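Local coordinates for protein oxidoreductase, iron/ascorbate family (Shewanella oneidensis, PDB 3ON7) that probably acts as an iron(II)- and 2-oxoglutarate-dependent oxygenase, with predicted ethylene-forming and arginine-oxidising activity, at residues L152-Y157 with I246-F251; G68-S73 with Y89-P94. All blocks are in the same frame, centred on the assembly; numbering follows the deposited sequence.

Contact 1: L152-Y157 with I246-F251; sequences LRILHY and ISLPLF
Arg153 meets Pro249 and Phe251 across two antiparallel strands. Its CB is 4.0 Å from Phe251 CE2. CG lies anti to the backbone N (chi1 -177°), and the chain stays extended to NE. CD is again 4.0 Å from Phe251 CE2. The two side chains cross obliquely, with guanidinium and ring planes 64° apart. The end then leaves the pair: NE hydrogen-bonds to His91 NE2, and NH2 forms a salt bridge with Glu272 of the second subunit.

On the backbone, Arg153 N bonds to Pro249 O. The next pair is Leu155 with Ser247, joined by both N-H...O bonds; Leu155 N to Ser247 O is 2.9 Å. Strands 151-157 and 245-252 are neighbours in the main sheet of what is probably the double-stranded beta-helix (jelly-roll) core of 2-oxoglutarate oxygenases. Strand 245-252 is interrupted at Leu248 and Pro249. Pro249 has no N-H to give, and its CD sits 3.1 Å from Arg153 O.

Leu152, His156, Ile246 and Leu250 share one face of the sheet. These four, with Ile154 and Leu248, touch helix 37-51 or helix 103-126. Leu250 CD1 packs on Leu152 CB at 3.6 Å. Ile154 and Leu248 run side by side, with CG2 of Ile154 3.7 Å from CD2 of Leu248. Ile246 CD1 touches His156 at CB and CD2, both at 3.8 Å. His156 ND1 hydrogen-bonds to Glu88 and NE2 to Ser244 OG.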
ATOM      1  N   LEU B 152      16.407   9.509   6.410  1.00 16.96           N
ATOM      2  CA  LEU B 152      17.814   9.221   6.718  1.00 17.96           C
ATOM      3  C   LEU B 152      17.915   7.699   6.836  1.00 18.27           C
ATOM      4  O   LEU B 152      17.310   7.101   7.702  1.00 19.82           O
ATOM      5  CB  LEU B 152      18.239   9.945   8.001  1.00 18.12           C
ATOM      6  CG  LEU B 152      19.634   9.702   8.564  1.00 22.16           C
ATOM      7  CD1 LEU B 152      20.700   9.845   7.508  1.00 14.28           C
ATOM      8  CD2 LEU B 152      19.889  10.645   9.739  1.00 19.73           C
ATOM      9  N   ARG B 153      18.618   7.098   5.891  1.00 19.49           N
ATOM     10  CA  ARG B 153      18.717   5.671   5.685  1.00 19.52           C
ATOM     11  C   ARG B 153      20.123   5.313   6.168  1.00 22.04           C
ATOM     12  O   ARG B 153      21.108   5.866   5.687  1.00 22.45           O
ATOM     13  CB  ARG B 153      18.530   5.431   4.179  1.00 21.35           C
ATOM     14  CG  ARG B 153      18.511   4.017   3.676  1.00 28.80           C
ATOM     15  CD  ARG B 153      17.961   3.895   2.213  1.00 25.45           C
ATOM     16  NE  ARG B 153      17.358   2.572   2.038  1.00 26.64           N
ATOM     17  CZ  ARG B 153      17.753   1.614   1.195  1.00 30.54           C
ATOM     18  NH1 ARG B 153      18.744   1.778   0.323  1.00 31.05           N
ATOM     19  NH2 ARG B 153      17.106   0.464   1.208  1.00 37.73           N
ATOM     20  N   ILE B 154      20.222   4.451   7.175  1.00 20.12           N
ATOM     21  CA  ILE B 154      21.522   4.022   7.687  1.00 17.84           C
ATOM     22  C   ILE B 154      21.783   2.623   7.155  1.00 18.31           C
ATOM     23  O   ILE B 154      21.094   1.682   7.542  1.00 18.60           O
ATOM     24  CB  ILE B 154      21.543   4.074   9.221  1.00 17.64           C
ATOM     25  CG1 ILE B 154      21.118   5.474   9.662  1.00 18.90           C
ATOM     26  CG2 ILE B 154      22.957   3.678   9.806  1.00 14.73           C
ATOM     27  CD1 ILE B 154      21.205   5.757  11.123  1.00 18.11           C
ATOM     28  N   LEU B 155      22.761   2.509   6.241  1.00 18.34           N
ATOM     29  CA  LEU B 155      23.062   1.250   5.560  0.50 17.52           C
ATOM     30  C   LEU B 155      24.237   0.542   6.215  1.00 18.10           C
ATOM     31  O   LEU B 155      25.229   1.184   6.575  1.00 18.35           O
ATOM     32  CB  LEU B 155      23.396   1.512   4.087  0.50 17.95           C
ATOM     33  CG  LEU B 155      22.175   1.680   3.184  0.50 20.89           C
ATOM     34  CD1 LEU B 155      21.787   0.359   2.571  0.50 18.97           C
ATOM     35  CD2 LEU B 155      20.996   2.262   3.959  0.50 13.94           C
ATOM     36  N   HIS B 156      24.124  -0.782   6.369  1.00 17.14           N
ATOM     37  CA  HIS B 156      25.218  -1.601   6.871  1.00 17.87           C
ATOM     38  C   HIS B 156      25.440  -2.828   5.995  1.00 18.52           C
ATOM     39  O   HIS B 156      24.564  -3.671   5.888  1.00 17.48           O
ATOM     40  CB  HIS B 156      24.991  -2.050   8.304  1.00 18.57           C
ATOM     41  CG  HIS B 156      26.055  -2.985   8.810  1.00 17.71           C
ATOM     42  ND1 HIS B 156      25.770  -4.211   9.374  1.00 17.24           N
ATOM     43  CD2 HIS B 156      27.406  -2.873   8.820  1.00 17.28           C
ATOM     44  CE1 HIS B 156      26.901  -4.807   9.722  1.00 20.83           C
ATOM     45  NE2 HIS B 156      27.907  -4.013   9.396  1.00 15.41           N
ATOM     46  N   TYR B 157      26.612  -2.891   5.361  1.00 17.29           N
ATOM     47  CA  TYR B 157      27.067  -4.066   4.664  1.00 18.55           C
ATOM     48  C   TYR B 157      27.916  -4.879   5.598  1.00 18.62           C
ATOM     49  O   TYR B 157      29.037  -4.482   5.895  1.00 20.49           O
ATOM     50  CB  TYR B 157      27.911  -3.681   3.460  1.00 18.85           C
ATOM     51  CG  TYR B 157      27.152  -2.917   2.419  1.00 20.80           C
ATOM     52  CD1 TYR B 157      27.019  -1.529   2.496  1.00 19.97           C
ATOM     53  CD2 TYR B 157      26.568  -3.582   1.350  1.00 20.92           C
ATOM     54  CE1 TYR B 157      26.325  -0.831   1.531  1.00 21.33           C
ATOM     55  CE2 TYR B 157      25.862  -2.892   0.384  1.00 24.56           C
ATOM     56  CZ  TYR B 157      25.742  -1.523   0.479  1.00 22.50           C
ATOM     57  OH  TYR B 157      25.058  -0.863  -0.495  1.00 26.32           O
ATOM     58  N   ILE B 246      29.500   1.169   6.898  1.00 21.46           N
ATOM     59  CA  ILE B 246      28.338   1.943   7.332  1.00 22.44           C
ATOM     60  C   ILE B 246      28.300   3.153   6.407  1.00 22.03           C
ATOM     61  O   ILE B 246      29.354   3.673   6.035  1.00 20.66           O
ATOM     62  CB  ILE B 246      28.490   2.402   8.798  1.00 23.27           C
ATOM     63  CG1 ILE B 246      28.408   1.192   9.741  1.00 27.75           C
ATOM     64  CG2 ILE B 246      27.456   3.469   9.170  1.00 21.86           C
ATOM     65  CD1 ILE B 246      27.005   0.685  10.018  1.00 30.71           C
ATOM     66  N   SER B 247      27.103   3.550   5.988  1.00 21.52           N
ATOM     67  CA  SER B 247      26.911   4.824   5.270  1.00 22.32           C
ATOM     68  C   SER B 247      25.563   5.471   5.630  1.00 21.92           C
ATOM     69  O   SER B 247      24.639   4.775   6.050  1.00 22.20           O
ATOM     70  CB  SER B 247      27.041   4.632   3.765  1.00 20.51           C
ATOM     71  OG  SER B 247      25.992   3.842   3.290  1.00 23.87           O
ATOM     72  N   LEU B 248      25.472   6.796   5.471  1.00 21.00           N
ATOM     73  CA  LEU B 248      24.365   7.586   6.023  1.00 19.38           C
ATOM     74  C   LEU B 248      23.677   8.508   4.993  1.00 17.51           C
ATOM     75  O   LEU B 248      23.484   9.689   5.235  1.00 18.26           O
ATOM     76  CB  LEU B 248      24.897   8.437   7.173  1.00 19.58           C
ATOM     77  CG  LEU B 248      25.691   7.720   8.262  1.00 23.87           C
ATOM     78  CD1 LEU B 248      26.405   8.759   9.114  1.00 23.09           C
ATOM     79  CD2 LEU B 248      24.798   6.849   9.104  1.00 26.99           C
ATOM     80  N   PRO B 249      23.281   7.974   3.839  1.00 16.71           N
ATOM     81  CA  PRO B 249      22.680   8.895   2.873  1.00 16.19           C
ATOM     82  C   PRO B 249      21.407   9.518   3.440  1.00 15.90           C
ATOM     83  O   PRO B 249      20.629   8.802   4.060  1.00 16.35           O
ATOM     84  CB  PRO B 249      22.333   7.984   1.687  1.00 16.75           C
ATOM     85  CG  PRO B 249      22.103   6.660   2.312  1.00 18.77           C
ATOM     86  CD  PRO B 249      23.137   6.572   3.427  1.00 16.82           C
ATOM     87  N   LEU B 250      21.219  10.824   3.251  1.00 15.16           N
ATOM     88  CA  LEU B 250      19.987  11.514   3.655  1.00 14.76           C
ATOM     89  C   LEU B 250      19.253  11.932   2.377  1.00 15.43           C
ATOM     90  O   LEU B 250      19.789  12.697   1.587  1.00 14.84           O
ATOM     91  CB  LEU B 250      20.282  12.750   4.493  1.00 14.88           C
ATOM     92  CG  LEU B 250      19.055  13.612   4.858  1.00 15.27           C
ATOM     93  CD1 LEU B 250      18.148  12.831   5.857  1.00 14.39           C
ATOM     94  CD2 LEU B 250      19.426  14.952   5.388  1.00 11.07           C
ATOM     95  N   PHE B 251      18.040  11.413   2.183  1.00 14.37           N
ATOM     96  CA  PHE B 251      17.238  11.698   0.982  1.00 13.87           C
ATOM     97  C   PHE B 251      16.239  12.814   1.267  1.00 15.31           C
ATOM     98  O   PHE B 251      15.256  12.614   1.993  1.00 13.91           O
ATOM     99  CB  PHE B 251      16.551  10.424   0.517  1.00 12.92           C
ATOM    100  CG  PHE B 251      17.527   9.334   0.124  1.00 17.30           C
ATOM    101  CD1 PHE B 251      18.026   9.257  -1.177  1.00 15.76           C
ATOM    102  CD2 PHE B 251      17.988   8.428   1.063  1.00 17.83           C
ATOM    103  CE1 PHE B 251      18.952   8.292  -1.530  1.00 17.43           C
ATOM    104  CE2 PHE B 251      18.889   7.442   0.711  1.00 17.03           C
ATOM    105  CZ  PHE B 251      19.384   7.376  -0.580  1.00 17.52           C
TER

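Contact 2: G68-S73 with Y89-P94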
ATOM      1  N   GLY B  68      12.145   1.943  10.813  1.00 16.47           N
ATOM      2  CA  GLY B  68      12.783   0.981  11.730  1.00 15.45           C
ATOM      3  C   GLY B  68      13.859   0.140  11.065  1.00 14.93           C
ATOM      4  O   GLY B  68      14.452   0.552  10.077  1.00 15.66           O
ATOM      5  N   PHE B  69      14.100  -1.047  11.610  1.00 15.39           N
ATOM      6  CA  PHE B  69      15.213  -1.902  11.171  1.00 15.94           C
ATOM      7  C   PHE B  69      14.828  -2.928  10.093  1.00 14.68           C
ATOM      8  O   PHE B  69      13.835  -3.626  10.220  1.00 14.56           O
ATOM      9  CB  PHE B  69      15.782  -2.630  12.376  1.00 16.20           C
ATOM     10  CG  PHE B  69      16.743  -3.705  12.035  1.00 12.50           C
ATOM     11  CD1 PHE B  69      17.872  -3.426  11.312  1.00 13.57           C
ATOM     12  CD2 PHE B  69      16.538  -4.998  12.475  1.00 17.48           C
ATOM     13  CE1 PHE B  69      18.767  -4.413  11.004  1.00 18.85           C
ATOM     14  CE2 PHE B  69      17.451  -6.000  12.168  1.00 21.58           C
ATOM     15  CZ  PHE B  69      18.565  -5.698  11.431  1.00 19.72           C
ATOM     16  N   PHE B  70      15.659  -3.026   9.063  1.00 16.70           N
ATOM     17  CA  PHE B  70      15.471  -3.968   7.948  1.00 17.45           C
ATOM     18  C   PHE B  70      16.603  -4.980   7.918  1.00 17.70           C
ATOM     19  O   PHE B  70      17.698  -4.653   7.461  1.00 18.05           O
ATOM     20  CB  PHE B  70      15.456  -3.205   6.599  1.00 14.80           C
ATOM     21  CG  PHE B  70      14.214  -2.415   6.376  1.00 15.22           C
ATOM     22  CD1 PHE B  70      14.069  -1.147   6.928  1.00 13.99           C
ATOM     23  CD2 PHE B  70      13.163  -2.940   5.639  1.00 15.73           C
ATOM     24  CE1 PHE B  70      12.897  -0.387   6.716  1.00 15.87           C
ATOM     25  CE2 PHE B  70      11.985  -2.198   5.432  1.00 13.49           C
ATOM     26  CZ  PHE B  70      11.840  -0.929   5.976  1.00 12.19           C
ATOM     27  N   PRO B  71      16.348  -6.214   8.381  0.50 19.42           N
ATOM     28  CA  PRO B  71      17.423  -7.205   8.349  0.50 20.96           C
ATOM     29  C   PRO B  71      17.599  -7.768   6.961  1.00 21.37           C
ATOM     30  O   PRO B  71      16.726  -7.587   6.121  1.00 20.69           O
ATOM     31  CB  PRO B  71      16.920  -8.302   9.293  0.50 20.77           C
ATOM     32  CG  PRO B  71      15.433  -8.195   9.224  0.50 22.05           C
ATOM     33  CD  PRO B  71      15.117  -6.749   8.996  0.50 19.16           C
ATOM     34  N   ALA B  72      18.732  -8.425   6.732  1.00 22.64           N
ATOM     35  CA  ALA B  72      18.945  -9.234   5.536  1.00 27.04           C
ATOM     36  C   ALA B  72      18.395 -10.621   5.886  1.00 28.90           C
ATOM     37  O   ALA B  72      19.141 -11.517   6.251  1.00 29.55           O
ATOM     38  CB  ALA B  72      20.451  -9.332   5.172  1.00 23.48           C
ATOM     39  N   SER B  73      17.087 -10.784   5.790  1.00 30.96           N
ATOM     40  CA  SER B  73      16.462 -12.053   6.133  1.00 34.50           C
ATOM     41  C   SER B  73      16.981 -13.153   5.214  1.00 35.00           C
ATOM     42  O   SER B  73      17.201 -12.912   4.025  1.00 33.91           O
ATOM     43  CB  SER B  73      14.954 -11.945   5.983  1.00 35.43           C
ATOM     44  OG  SER B  73      14.502 -10.745   6.569  1.00 37.32           O
ATOM     45  N   TYR B  89      19.615  -2.460   7.038  1.00 16.02           N
ATOM     46  CA  TYR B  89      19.558  -1.021   7.177  1.00 15.32           C
ATOM     47  C   TYR B  89      18.486  -0.609   8.124  1.00 13.57           C
ATOM     48  O   TYR B  89      17.665  -1.427   8.530  1.00 14.94           O
ATOM     49  CB  TYR B  89      19.383  -0.329   5.805  1.00 17.18           C
ATOM     50  CG  TYR B  89      18.265  -0.873   4.940  1.00 14.43           C
ATOM     51  CD1 TYR B  89      18.482  -1.926   4.060  1.00 19.40           C
ATOM     52  CD2 TYR B  89      16.996  -0.311   4.977  1.00 16.50           C
ATOM     53  CE1 TYR B  89      17.449  -2.430   3.251  1.00 19.92           C
ATOM     54  CE2 TYR B  89      15.970  -0.794   4.161  1.00 22.19           C
ATOM     55  CZ  TYR B  89      16.195  -1.848   3.312  1.00 18.01           C
ATOM     56  OH  TYR B  89      15.171  -2.304   2.524  1.00 22.40           O
ATOM     57  N   TYR B  90      18.529   0.666   8.488  1.00 14.68           N
ATOM     58  CA  TYR B  90      17.573   1.273   9.382  1.00 13.80           C
ATOM     59  C   TYR B  90      17.074   2.571   8.742  1.00 14.79           C
ATOM     60  O   TYR B  90      17.874   3.413   8.299  1.00 13.53           O
ATOM     61  CB  TYR B  90      18.241   1.587  10.715  1.00 14.44           C
ATOM     62  CG  TYR B  90      17.281   1.796  11.835  1.00 16.22           C
ATOM     63  CD1 TYR B  90      16.447   2.916  11.867  1.00 19.92           C
ATOM     64  CD2 TYR B  90      17.176   0.877  12.861  1.00 12.79           C
ATOM     65  CE1 TYR B  90      15.542   3.096  12.894  1.00 14.43           C
ATOM     66  CE2 TYR B  90      16.254   1.048  13.870  1.00 14.53           C
ATOM     67  CZ  TYR B  90      15.462   2.162  13.901  1.00 16.95           C
ATOM     68  OH  TYR B  90      14.556   2.331  14.924  1.00 15.11           O
ATOM     69  N   HIS B  91      15.752   2.746   8.735  1.00 15.18           N
ATOM     70  CA  HIS B  91      15.124   3.965   8.207  1.00 13.94           C
ATOM     71  C   HIS B  91      14.744   4.870   9.360  1.00 14.49           C
ATOM     72  O   HIS B  91      13.861   4.543  10.185  1.00 14.18           O
ATOM     73  CB  HIS B  91      13.888   3.602   7.402  1.00 14.02           C
ATOM     74  CG  HIS B  91      14.177   3.217   5.990  1.00 15.02           C
ATOM     75  ND1 HIS B  91      13.193   3.158   5.026  1.00 16.09           N
ATOM     76  CD2 HIS B  91      15.341   2.924   5.364  1.00 17.93           C
ATOM     77  CE1 HIS B  91      13.746   2.850   3.863  1.00 16.43           C
ATOM     78  NE2 HIS B  91      15.043   2.683   4.046  1.00 14.03           N
ATOM     79  N   VAL B  92      15.435   6.000   9.427  1.00 14.80           N
ATOM     80  CA  VAL B  92      15.215   6.981  10.476  1.00 14.56           C
ATOM     81  C   VAL B  92      14.376   8.147   9.946  1.00 16.10           C
ATOM     82  O   VAL B  92      14.749   8.783   8.949  1.00 13.44           O
ATOM     83  CB  VAL B  92      16.548   7.571  10.986  1.00 16.09           C
ATOM     84  CG1 VAL B  92      16.280   8.720  11.989  1.00 12.21           C
ATOM     85  CG2 VAL B  92      17.439   6.496  11.593  1.00 12.18           C
ATOM     86  N   TYR B  93      13.279   8.432  10.649  1.00 16.14           N
ATOM     87  CA  TYR B  93      12.513   9.668  10.480  1.00 16.74           C
ATOM     88  C   TYR B  93      12.329  10.348  11.830  1.00 16.67           C
ATOM     89  O   TYR B  93      12.171   9.669  12.827  1.00 17.54           O
ATOM     90  CB  TYR B  93      11.098   9.372   9.939  1.00 16.40           C
ATOM     91  CG  TYR B  93      11.024   8.697   8.603  1.00 12.24           C
ATOM     92  CD1 TYR B  93      10.993   9.438   7.424  1.00 18.03           C
ATOM     93  CD2 TYR B  93      10.959   7.318   8.511  1.00 18.25           C
ATOM     94  CE1 TYR B  93      10.922   8.825   6.197  1.00 17.07           C
ATOM     95  CE2 TYR B  93      10.867   6.686   7.297  1.00 13.51           C
ATOM     96  CZ  TYR B  93      10.850   7.440   6.138  1.00 18.05           C
ATOM     97  OH  TYR B  93      10.770   6.805   4.929  1.00 13.53           O
ATOM     98  N   PRO B  94      12.288  11.692  11.866  1.00 17.88           N
ATOM     99  CA  PRO B  94      12.012  12.413  13.121  1.00 19.36           C
ATOM    100  C   PRO B  94      10.749  11.921  13.841  1.00 19.65           C
ATOM    101  O   PRO B  94      10.700  11.889  15.075  1.00 20.62           O
ATOM    102  CB  PRO B  94      11.790  13.849  12.647  1.00 21.78           C
ATOM    103  CG  PRO B  94      12.542  13.947  11.371  1.00 19.69           C
ATOM    104  CD  PRO B  94      12.485  12.611  10.735  1.00 17.06           C
TER
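Gly68 and Phe70 pair with His91 and Tyr89 in an antiparallel ladder. Strand 68-70 is the last strand, within this chain, of the main mixed sheet, and strand 88-92 lies next to it. Four backbone hydrogen bonds join them, two for each pair. His91 N to Gly68 O is 2.9 Å. Gly68 N returns a bond to His91 O.

Aromatic contacts come next. Phe70, Tyr89 and His91 form a cluster on one face of the sheet. The Phe70 and Tyr89 rings are nearly parallel, at 17°, but slid apart so that they barely overlap. Tyr89 CE2 lies over the Phe70 ring, 3.3 Å from Phe70 CG. Phe70 meets His91 edge to face, with Phe70 CE1 over the imidazole face, 3.9 Å from His91 CG. Tyr89 OH hydrogen-bonds to Glu272 of the second subunit.

There is one CH-pi contact on each face of the sheet. Phe70 CB is 3.6 Å from the Tyr89 ring centroid. On the face of Phe69 and Tyr90, Tyr90 CG is anti to the backbone N (chi1 -161°), and the ring lies over Gly68, whose CA is 3.9 Å from its centroid. Tyr90 OH bonds to Arg97 O. An alanine at Tyr90 would probably leave Gly68 without its ring cover and Arg97 O without this partner. Phe69 CB touches Tyr90 CD2 at 3.8 Å.

Contacts 1 and 2 are two strand pairings of one sheet, separated by the pairing of 151-157 with 88-92. Their centres are about 10 Å apart. Leu152 O is 2.8 Å from Val92 N, and Ile154 N is 2.8 Å from Tyr90 O, both probable hydrogen bonds. Arg153 joins them by side chain as well: its NH2 is 3.3 Å from Tyr89 CZ, in a cation-pi contact. One residue of the second subunit, Glu272, serves both contacts: OE2 pairs with Arg153 and OE1 with Tyr89. In contact 1 the Phe251 side chain touches residues of a possible, empty metal site (His174, Asp176, His231), consistent with the family's iron(II) cofactor.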